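V-type ATPase 116 kDa subunit (Meiothermus ruber, PDB 3RRK) is the cytoplasmic N-terminal domain of subunit I, the homolog of subunit a, and probably serves within a rotary proton-transporting V-ATPase as part of its stator. Local coordinates at residues Y52-P56 with T57-E61; V100-P103 with V104-A108; E114-A117 with L118-I122. All blocks are in the same frame, centred on the assembly; numbering follows the deposited sequence. Where two conformers were deposited one is given.

How the contacts relate
The three contacts follow one another along the chain, contact 1 at the entry to the long helical rod that joins the two alpha/beta lobes of this elongated domain, contacts 2 and 3 along it. Contact 1 starts helix 56-79 as the chain leaves the four-stranded lobe; contacts 2 and 3 are successive places on helix 94-138, which comes next. Between centres, contacts 1 and 2 lie about 26 Å apart, contacts 2 and 3 about 21 Å, and contacts 1 and 3 about 43 Å, and none touches another. Residues of each pack against helix 224-281. The rod thus has a capped start at one end and helices packed along helix 224-281 through its length.

Contact 1 of 3, residues Y52-P56 with T57-E61; sequences YRLSP and TEEAE
S55 and E58 grip each other in both directions where the chain enters helix 56-79. The backbone N of S55 gives its hydrogen to E58 OE1 at 2.6 Å in a nearly straight bond (174°), reaching the oxygen almost along its C-O axis. In return E58 N donates to S55 OG at 3.1 Å. S55 OG also makes a weak bond to the same E58 OE1, so one carboxylate oxygen serves both the amide and the hydroxyl of S55. The serine hydroxyl sits between its own backbone N and carbonyl carbon (chi1 66°), the position from which it faces the first turn. The glutamate chain leaves beside its own N and bends at chi2, which brings OE1 back over the cap.

Behind the cap the regular helix bonds begin. E59 N donates to S55 O at 2.8 Å, and A60 N to P56 O at 3.0 Å. Proline suits the first position of the helix, since its nitrogen has no hydrogen to offer and none is required there, while its ring already fixes a helical phi.

Packing completes the join. L54, buried, sets CD2 against E58 CB at 3.9 Å, and its CB lies 4.0 Å from E59 CG; the leucine rests on the aliphatic stems of both glutamates, with E59 OE2 also close to its CB at 3.7 Å. L54 also meets V277 and A278 of helix 224-281, and E58 touches Y274 there. The charges of E58 and E59 are probably favoured by the positive end of the helix dipole. The reciprocal S55-E58 pairing is a capping box, with S55 as N-cap, that starts helix 56-79 after the loop from strand 41-44, within the proximal-lobe family region.

Contact 2 of 3, residues V100-P103 with V104-A108; sequences VLRP and VASRA
A105 N donates to L101 O at 2.7 Å, one of the i to i+4 bonds of the alpha helix 94-138. The helix is kinked at P103, whose nitrogen has no hydrogen to give to the turn before. The pattern is otherwise kept across the joint: S106 N bonds R102 O, and R107 N bonds P103 O, both at 3.0 Å.

The helix shows two different sides here. L101, V104 and A105 are buried; L101 CD1 approaches A105 CB at 4.3 Å, and V104 sets CG2 against V100 O at 3.6 Å. Leucine and valine fill the space toward L260 of helix 224-281, whereas the small A105 lets S75 of helix 56-79 come close. On the polar side R102 in one of its two conformers curls along the helix: bends at chi2 (-89°) and chi3 (51°) carry its guanidinium forward over the next turn. There R102 NH1 donates to S106 OG at 2.8 Å, a bond that, belonging to one conformer, is probably only part-time. With an alanine here in place of S106 the guanidinium would probably lose this hydroxyl acceptor and be freer to swing away. S106 OG lies beside its own backbone N, anti to the carbonyl carbon, and meets R102 NH1 near the guanidinium edge but 26° out of its plane.

Contact 3 of 3, residues E114-A117 with L118-I122; sequences ERAA and LEEEI
Four successive i to i+4 bonds carry the alpha helix through this region, L118 N to E114 O and E119 N to R115 O at 2.9 Å, then E120 N to A116 O and E121 N to A117 O at 3.0 Å. Side chains one turn apart meet along the helix surface. R115 and E119 run side by side and point the same way, their guanidinium and carboxylate planes only 17° apart. Between the side chains the closest approach is at the stem, E119 OE2 to R115 CG at 3.4 Å. The opposite charges probably attract weakly, but R115 NE remains 4.3 Å from E119 OE2 and no N-H is aimed at it; NH1 of the arginine instead bonds V78 O. E114 has CG trans to the amide nitrogen (chi1 -171°) and then bends at chi2, which brings both its CG and its OE2 against CD1 of the buried L118, OE2 at 3.4 Å. Helix 224-281 runs alongside: E114 and R115 touch I245, L118 meets E241, and E121 forms a salt bridge with R234, while V78 belongs to helix 56-79.

Contact 1 of 3, residues Y52-P56 with T57-E61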
ATOM      1  N   TYR A  52      18.320  -1.387 -32.941  1.00 94.95           N
ATOM      2  CA  TYR A  52      18.467  -0.699 -31.658  1.00 88.33           C
ATOM      3  C   TYR A  52      17.706  -1.409 -30.526  1.00 88.86           C
ATOM      4  O   TYR A  52      17.350  -0.805 -29.516  1.00 88.73           O
ATOM      5  CB  TYR A  52      18.052   0.765 -31.796  1.00 90.89           C
ATOM      6  CG  TYR A  52      18.904   1.502 -32.805  1.00107.31           C
ATOM      7  CD1 TYR A  52      20.161   1.984 -32.460  1.00112.38           C
ATOM      8  CD2 TYR A  52      18.464   1.695 -34.112  1.00114.10           C
ATOM      9  CE1 TYR A  52      20.954   2.646 -33.380  1.00115.32           C
ATOM     10  CE2 TYR A  52      19.251   2.357 -35.041  1.00117.07           C
ATOM     11  CZ  TYR A  52      20.497   2.830 -34.668  1.00118.74           C
ATOM     12  OH  TYR A  52      21.293   3.491 -35.582  1.00122.64           O
ATOM     13  N   ARG A  53      17.481  -2.705 -30.724  1.00 86.79           N
ATOM     14  CA  ARG A  53      16.813  -3.592 -29.780  1.00 77.81           C
ATOM     15  C   ARG A  53      17.713  -3.829 -28.571  1.00 74.81           C
ATOM     16  O   ARG A  53      18.887  -4.157 -28.732  1.00 77.15           O
ATOM     17  CB  ARG A  53      16.559  -4.915 -30.500  1.00 83.60           C
ATOM     18  CG  ARG A  53      15.876  -6.007 -29.714  1.00 95.88           C
ATOM     19  CD  ARG A  53      15.998  -7.313 -30.489  1.00108.56           C
ATOM     20  NE  ARG A  53      15.000  -8.314 -30.114  1.00119.57           N
ATOM     21  CZ  ARG A  53      15.145  -9.192 -29.125  1.00126.13           C
ATOM     22  NH1 ARG A  53      16.246  -9.189 -28.385  1.00133.71           N
ATOM     23  NH2 ARG A  53      14.183 -10.067 -28.869  1.00123.64           N
ATOM     24  N   LEU A  54      17.172  -3.662 -27.365  1.00 69.81           N
ATOM     25  CA  LEU A  54      17.946  -3.836 -26.132  1.00 61.36           C
ATOM     26  C   LEU A  54      18.536  -5.236 -26.017  1.00 63.70           C
ATOM     27  O   LEU A  54      17.844  -6.219 -26.298  1.00 68.41           O
ATOM     28  CB  LEU A  54      17.052  -3.598 -24.914  1.00 60.25           C
ATOM     29  CG  LEU A  54      16.482  -2.204 -24.667  1.00 56.96           C
ATOM     30  CD1 LEU A  54      15.585  -2.221 -23.465  1.00 47.00           C
ATOM     31  CD2 LEU A  54      17.596  -1.200 -24.474  1.00 61.45           C
ATOM     32  N   SER A  55      19.797  -5.334 -25.588  1.00 61.58           N
ATOM     33  CA  SER A  55      20.425  -6.641 -25.334  1.00 61.96           C
ATOM     34  C   SER A  55      19.896  -7.277 -24.049  1.00 59.83           C
ATOM     35  O   SER A  55      19.359  -6.582 -23.187  1.00 65.46           O
ATOM     36  CB  SER A  55      21.959  -6.532 -25.278  1.00 65.13           C
ATOM     37  OG  SER A  55      22.411  -5.758 -24.175  1.00 66.06           O
ATOM     38  N   PRO A  56      20.029  -8.604 -23.916  1.00 57.34           N
ATOM     39  CA  PRO A  56      19.618  -9.239 -22.659  1.00 61.46           C
ATOM     40  C   PRO A  56      20.210  -8.475 -21.501  1.00 60.79           C
ATOM     41  O   PRO A  56      19.557  -8.226 -20.497  1.00 60.13           O
ATOM     42  CB  PRO A  56      20.245 -10.624 -22.753  1.00 70.45           C
ATOM     43  CG  PRO A  56      20.272 -10.910 -24.243  1.00 70.98           C
ATOM     44  CD  PRO A  56      20.406  -9.584 -24.947  1.00 62.72           C
ATOM     45  N   THR A  57      21.455  -8.063 -21.674  1.00 65.16           N
ATOM     46  CA  THR A  57      22.138  -7.260 -20.672  1.00 58.78           C
ATOM     47  C   THR A  57      21.463  -5.922 -20.378  1.00 56.91           C
ATOM     48  O   THR A  57      21.282  -5.559 -19.214  1.00 70.90           O
ATOM     49  CB  THR A  57      23.611  -7.080 -21.046  1.00 63.37           C
ATOM     50  OG1 THR A  57      24.273  -8.346 -20.905  1.00 74.60           O
ATOM     51  CG2 THR A  57      24.270  -6.070 -20.145  1.00 59.03           C
ATOM     52  N   GLU A  58      21.063  -5.192 -21.413  1.00 57.40           N
ATOM     53  CA  GLU A  58      20.355  -3.933 -21.191  1.00 56.64           C
ATOM     54  C   GLU A  58      18.939  -4.110 -20.604  1.00 53.21           C
ATOM     55  O   GLU A  58      18.471  -3.283 -19.804  1.00 43.77           O
ATOM     56  CB  GLU A  58      20.320  -3.108 -22.472  1.00 66.37           C
ATOM     57  CG  GLU A  58      21.648  -2.468 -22.811  1.00 74.84           C
ATOM     58  CD  GLU A  58      21.936  -2.462 -24.304  1.00 80.78           C
ATOM     59  OE1 GLU A  58      21.282  -3.223 -25.053  1.00 82.26           O
ATOM     60  OE2 GLU A  58      22.828  -1.699 -24.722  1.00 80.51           O
ATOM     61  N   GLU A  59      18.255  -5.181 -21.005  1.00 42.58           N
ATOM     62  CA  GLU A  59      16.964  -5.495 -20.420  1.00 48.52           C
ATOM     63  C   GLU A  59      17.083  -5.772 -18.919  1.00 51.20           C
ATOM     64  O   GLU A  59      16.196  -5.416 -18.133  1.00 54.60           O
ATOM     65  CB  GLU A  59      16.286  -6.640 -21.168  1.00 58.97           C
ATOM     66  CG  GLU A  59      15.399  -6.142 -22.308  1.00 78.99           C
ATOM     67  CD  GLU A  59      15.254  -7.160 -23.431  1.00100.88           C
ATOM     68  OE1 GLU A  59      15.248  -8.376 -23.126  1.00106.28           O
ATOM     69  OE2 GLU A  59      15.148  -6.745 -24.616  1.00104.06           O
ATOM     70  N   ALA A  60      18.196  -6.363 -18.508  1.00 45.29           N
ATOM     71  CA  ALA A  60      18.384  -6.627 -17.102  1.00 41.56           C
ATOM     72  C   ALA A  60      18.644  -5.331 -16.330  1.00 47.19           C
ATOM     73  O   ALA A  60      18.198  -5.165 -15.190  1.00 56.06           O
ATOM     74  CB  ALA A  60      19.479  -7.606 -16.913  1.00 50.31           C
ATOM     75  N   GLU A  61      19.356  -4.403 -16.947  1.00 43.90           N
ATOM     76  CA  GLU A  61      19.537  -3.082 -16.343  1.00 46.20           C
ATOM     77  C   GLU A  61      18.199  -2.355 -16.180  1.00 45.79           C
ATOM     78  O   GLU A  61      17.917  -1.781 -15.124  1.00 48.09           O
ATOM     79  CB  GLU A  61      20.532  -2.236 -17.158  1.00 53.60           C
ATOM     80  CG  GLU A  61      21.955  -2.828 -17.236  1.00 61.46           C
ATOM     81  CD  GLU A  61      22.832  -2.226 -18.343  1.00 71.60           C
ATOM     82  OE1 GLU A  61      22.418  -1.239 -19.000  1.00 76.20           O
ATOM     83  OE2 GLU A  61      23.941  -2.758 -18.571  1.00 69.86           O
TER

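Contact 2 of 3, residues V100-P103 with V104-A108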
ATOM      1  N   VAL A 100      22.827   1.525  -1.846  1.00 51.29           N
ATOM      2  CA  VAL A 100      22.360   2.555  -0.924  1.00 53.57           C
ATOM      3  C   VAL A 100      20.908   2.331  -0.498  1.00 57.23           C
ATOM      4  O   VAL A 100      20.513   2.709   0.598  1.00 71.49           O
ATOM      5  CB  VAL A 100      22.524   3.976  -1.558  1.00 54.73           C
ATOM      6  CG1 VAL A 100      21.806   5.065  -0.743  1.00 43.86           C
ATOM      7  CG2 VAL A 100      23.993   4.298  -1.703  1.00 55.41           C
ATOM      8  N   LEU A 101      20.131   1.684  -1.354  1.00 50.10           N
ATOM      9  CA  LEU A 101      18.689   1.611  -1.181  1.00 44.48           C
ATOM     10  C   LEU A 101      18.176   0.335  -0.507  1.00 48.53           C
ATOM     11  O   LEU A 101      17.156   0.380   0.173  1.00 50.49           O
ATOM     12  CB  LEU A 101      18.002   1.794  -2.538  1.00 44.81           C
ATOM     13  CG  LEU A 101      16.480   1.647  -2.614  1.00 48.95           C
ATOM     14  CD1 LEU A 101      15.804   2.776  -1.824  1.00 47.38           C
ATOM     15  CD2 LEU A 101      16.011   1.657  -4.093  1.00 43.01           C
ATOM     16  N   ARG A 102      18.862  -0.787  -0.694  0.50 49.83           N
ATOM     17  CA  ARG A 102      18.376  -2.053  -0.143  0.50 52.65           C
ATOM     18  C   ARG A 102      18.125  -2.008   1.363  0.50 54.28           C
ATOM     19  O   ARG A 102      17.047  -2.371   1.825  0.50 59.70           O
ATOM     20  CB  ARG A 102      19.310  -3.211  -0.489  0.50 52.62           C
ATOM     21  CG  ARG A 102      18.788  -4.091  -1.593  0.50 51.06           C
ATOM     22  CD  ARG A 102      17.929  -5.216  -1.059  0.50 53.93           C
ATOM     23  NE  ARG A 102      16.878  -4.768  -0.147  0.50 52.46           N
ATOM     24  CZ  ARG A 102      15.614  -4.545  -0.496  0.50 51.08           C
ATOM     25  NH1 ARG A 102      14.746  -4.152   0.421  0.50 52.52           N
ATOM     26  NH2 ARG A 102      15.217  -4.704  -1.754  0.50 46.04           N
ATOM     27  N   PRO A 103      19.118  -1.560   2.136  1.00 43.96           N
ATOM     28  CA  PRO A 103      18.946  -1.534   3.585  1.00 48.80           C
ATOM     29  C   PRO A 103      17.800  -0.616   3.979  1.00 52.25           C
ATOM     30  O   PRO A 103      17.012  -0.946   4.869  1.00 58.57           O
ATOM     31  CB  PRO A 103      20.269  -0.939   4.079  1.00 50.25           C
ATOM     32  CG  PRO A 103      21.225  -1.125   2.956  1.00 49.20           C
ATOM     33  CD  PRO A 103      20.411  -0.991   1.727  1.00 48.75           C
ATOM     34  N   VAL A 104      17.736   0.542   3.332  1.00 43.76           N
ATOM     35  CA  VAL A 104      16.707   1.526   3.590  1.00 42.93           C
ATOM     36  C   VAL A 104      15.311   1.015   3.228  1.00 41.82           C
ATOM     37  O   VAL A 104      14.362   1.192   3.977  1.00 45.58           O
ATOM     38  CB  VAL A 104      16.989   2.819   2.792  1.00 45.43           C
ATOM     39  CG1 VAL A 104      15.805   3.771   2.882  1.00 45.07           C
ATOM     40  CG2 VAL A 104      18.264   3.472   3.299  1.00 38.38           C
ATOM     41  N   ALA A 105      15.187   0.391   2.068  1.00 32.90           N
ATOM     42  CA  ALA A 105      13.909  -0.157   1.647  1.00 40.12           C
ATOM     43  C   ALA A 105      13.424  -1.301   2.565  1.00 46.61           C
ATOM     44  O   ALA A 105      12.232  -1.411   2.867  1.00 47.30           O
ATOM     45  CB  ALA A 105      13.990  -0.617   0.204  1.00 26.28           C
ATOM     46  N   SER A 106      14.349  -2.150   3.004  1.00 47.44           N
ATOM     47  CA  SER A 106      14.007  -3.218   3.933  1.00 50.79           C
ATOM     48  C   SER A 106      13.540  -2.669   5.283  1.00 46.71           C
ATOM     49  O   SER A 106      12.560  -3.138   5.851  1.00 51.51           O
ATOM     50  CB  SER A 106      15.185  -4.160   4.121  1.00 56.42           C
ATOM     51  OG  SER A 106      15.282  -5.019   3.008  1.00 65.94           O
ATOM     52  N   ARG A 107      14.240  -1.674   5.797  1.00 45.50           N
ATOM     53  CA  ARG A 107      13.838  -1.089   7.060  1.00 53.65           C
ATOM     54  C   ARG A 107      12.503  -0.403   6.926  1.00 53.27           C
ATOM     55  O   ARG A 107      11.667  -0.496   7.812  1.00 55.94           O
ATOM     56  CB  ARG A 107      14.881  -0.111   7.582  1.00 63.22           C
ATOM     57  CG  ARG A 107      15.888  -0.739   8.529  1.00 73.53           C
ATOM     58  CD  ARG A 107      17.085   0.177   8.719  1.00 77.06           C
ATOM     59  NE  ARG A 107      16.759   1.393   9.467  1.00 83.30           N
ATOM     60  CZ  ARG A 107      17.298   2.591   9.228  1.00 87.89           C
ATOM     61  NH1 ARG A 107      18.178   2.750   8.235  1.00 78.36           N
ATOM     62  NH2 ARG A 107      16.950   3.638   9.975  1.00 90.29           N
ATOM     63  N   ALA A 108      12.284   0.279   5.814  1.00 57.37           N
ATOM     64  CA  ALA A 108      11.042   1.014   5.681  1.00 58.05           C
ATOM     65  C   ALA A 108       9.924  -0.004   5.573  1.00 50.85           C
ATOM     66  O   ALA A 108       8.845   0.173   6.142  1.00 56.45           O
ATOM     67  CB  ALA A 108      11.066   1.964   4.468  1.00 56.40           C
TER

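Contact 3 of 3, residues E114-A117 with L118-I122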
ATOM      1  N   GLU A 114       4.861  -2.608  10.780  1.00 47.44           N
ATOM      2  CA  GLU A 114       4.643  -2.685  12.198  1.00 53.48           C
ATOM      3  C   GLU A 114       3.703  -1.574  12.615  1.00 57.86           C
ATOM      4  O   GLU A 114       2.704  -1.836  13.287  1.00 62.61           O
ATOM      5  CB  GLU A 114       5.969  -2.608  12.958  1.00 65.92           C
ATOM      6  CG  GLU A 114       5.823  -2.910  14.443  1.00 83.37           C
ATOM      7  CD  GLU A 114       5.142  -4.248  14.689  1.00 92.47           C
ATOM      8  OE1 GLU A 114       5.513  -5.220  13.997  1.00 90.65           O
ATOM      9  OE2 GLU A 114       4.235  -4.323  15.556  1.00 95.01           O
ATOM     10  N   ARG A 115       4.033  -0.346  12.202  1.00 58.08           N
ATOM     11  CA  ARG A 115       3.231   0.860  12.472  1.00 52.96           C
ATOM     12  C   ARG A 115       1.760   0.679  12.090  1.00 50.09           C
ATOM     13  O   ARG A 115       0.864   1.030  12.856  1.00 57.56           O
ATOM     14  CB  ARG A 115       3.811   2.081  11.741  1.00 50.59           C
ATOM     15  CG  ARG A 115       2.996   3.360  11.941  1.00 60.68           C
ATOM     16  CD  ARG A 115       3.488   4.505  11.074  1.00 67.70           C
ATOM     17  NE  ARG A 115       3.314   4.192   9.659  1.00 75.22           N
ATOM     18  CZ  ARG A 115       3.989   4.770   8.668  1.00 57.39           C
ATOM     19  NH1 ARG A 115       4.901   5.690   8.943  1.00 48.15           N
ATOM     20  NH2 ARG A 115       3.756   4.407   7.406  1.00 47.70           N
ATOM     21  N   ALA A 116       1.510   0.125  10.913  1.00 38.01           N
ATOM     22  CA  ALA A 116       0.138  -0.183  10.514  1.00 52.47           C
ATOM     23  C   ALA A 116      -0.535  -1.219  11.422  1.00 57.09           C
ATOM     24  O   ALA A 116      -1.717  -1.088  11.741  1.00 66.86           O
ATOM     25  CB  ALA A 116       0.068  -0.630   9.031  1.00 36.55           C
ATOM     26  N   ALA A 117       0.201  -2.252  11.826  1.00 54.57           N
ATOM     27  CA  ALA A 117      -0.370  -3.291  12.701  1.00 53.38           C
ATOM     28  C   ALA A 117      -0.735  -2.709  14.058  1.00 51.76           C
ATOM     29  O   ALA A 117      -1.810  -2.981  14.585  1.00 60.13           O
ATOM     30  CB  ALA A 117       0.578  -4.460  12.867  1.00 40.81           C
ATOM     31  N   LEU A 118       0.152  -1.889  14.606  1.00 41.69           N
ATOM     32  CA  LEU A 118      -0.156  -1.154  15.825  1.00 48.71           C
ATOM     33  C   LEU A 118      -1.356  -0.228  15.690  1.00 56.46           C
ATOM     34  O   LEU A 118      -2.221  -0.237  16.548  1.00 64.93           O
ATOM     35  CB  LEU A 118       1.074  -0.407  16.324  1.00 58.26           C
ATOM     36  CG  LEU A 118       2.092  -1.392  16.912  1.00 64.22           C
ATOM     37  CD1 LEU A 118       3.503  -1.077  16.457  1.00 63.93           C
ATOM     38  CD2 LEU A 118       1.988  -1.448  18.440  1.00 65.16           C
ATOM     39  N   GLU A 119      -1.436   0.551  14.617  1.00 60.73           N
ATOM     40  CA  GLU A 119      -2.544   1.489  14.484  1.00 57.37           C
ATOM     41  C   GLU A 119      -3.879   0.765  14.354  1.00 60.39           C
ATOM     42  O   GLU A 119      -4.882   1.203  14.907  1.00 61.43           O
ATOM     43  CB  GLU A 119      -2.324   2.439  13.312  1.00 58.38           C
ATOM     44  CG  GLU A 119      -1.085   3.305  13.441  1.00 66.64           C
ATOM     45  CD  GLU A 119      -0.792   4.088  12.173  1.00 83.17           C
ATOM     46  OE1 GLU A 119      -1.357   3.741  11.111  1.00 85.53           O
ATOM     47  OE2 GLU A 119       0.007   5.048  12.237  1.00 94.11           O
ATOM     48  N   GLU A 120      -3.883  -0.347  13.630  1.00 64.78           N
ATOM     49  CA  GLU A 120      -5.105  -1.127  13.443  1.00 67.62           C
ATOM     50  C   GLU A 120      -5.502  -1.777  14.766  1.00 63.41           C
ATOM     51  O   GLU A 120      -6.686  -1.946  15.064  1.00 63.20           O
ATOM     52  CB  GLU A 120      -4.912  -2.198  12.359  1.00 77.45           C
ATOM     53  CG  GLU A 120      -5.583  -1.906  11.012  1.00 97.36           C
ATOM     54  CD  GLU A 120      -4.862  -0.845  10.156  1.00115.21           C
ATOM     55  OE1 GLU A 120      -5.221   0.356  10.254  1.00123.33           O
ATOM     56  OE2 GLU A 120      -3.959  -1.213   9.367  1.00112.54           O
ATOM     57  N   GLU A 121      -4.495  -2.129  15.560  1.00 53.73           N
ATOM     58  CA  GLU A 121      -4.705  -2.762  16.849  1.00 54.98           C
ATOM     59  C   GLU A 121      -5.376  -1.780  17.807  1.00 57.90           C
ATOM     60  O   GLU A 121      -6.402  -2.076  18.424  1.00 63.90           O
ATOM     61  CB  GLU A 121      -3.346  -3.221  17.410  1.00 81.18           C
ATOM     62  CG  GLU A 121      -3.368  -4.435  18.380  1.00114.36           C
ATOM     63  CD  GLU A 121      -1.978  -5.039  18.619  1.00106.44           C
ATOM     64  OE1 GLU A 121      -0.962  -4.316  18.489  1.00103.23           O
ATOM     65  OE2 GLU A 121      -1.905  -6.246  18.928  1.00105.04           O
ATOM     66  N   ILE A 122      -4.783  -0.599  17.911  1.00 58.82           N
ATOM     67  CA  ILE A 122      -5.290   0.464  18.760  1.00 56.63           C
ATOM     68  C   ILE A 122      -6.710   0.894  18.394  1.00 61.49           C
ATOM     69  O   ILE A 122      -7.532   1.161  19.269  1.00 72.67           O
ATOM     70  CB  ILE A 122      -4.349   1.659  18.721  1.00 54.78           C
ATOM     71  CG1 ILE A 122      -3.009   1.276  19.345  1.00 52.37           C
ATOM     72  CG2 ILE A 122      -4.940   2.834  19.450  1.00 59.04           C
ATOM     73  CD1 ILE A 122      -1.929   2.342  19.168  1.00 53.73           C
TER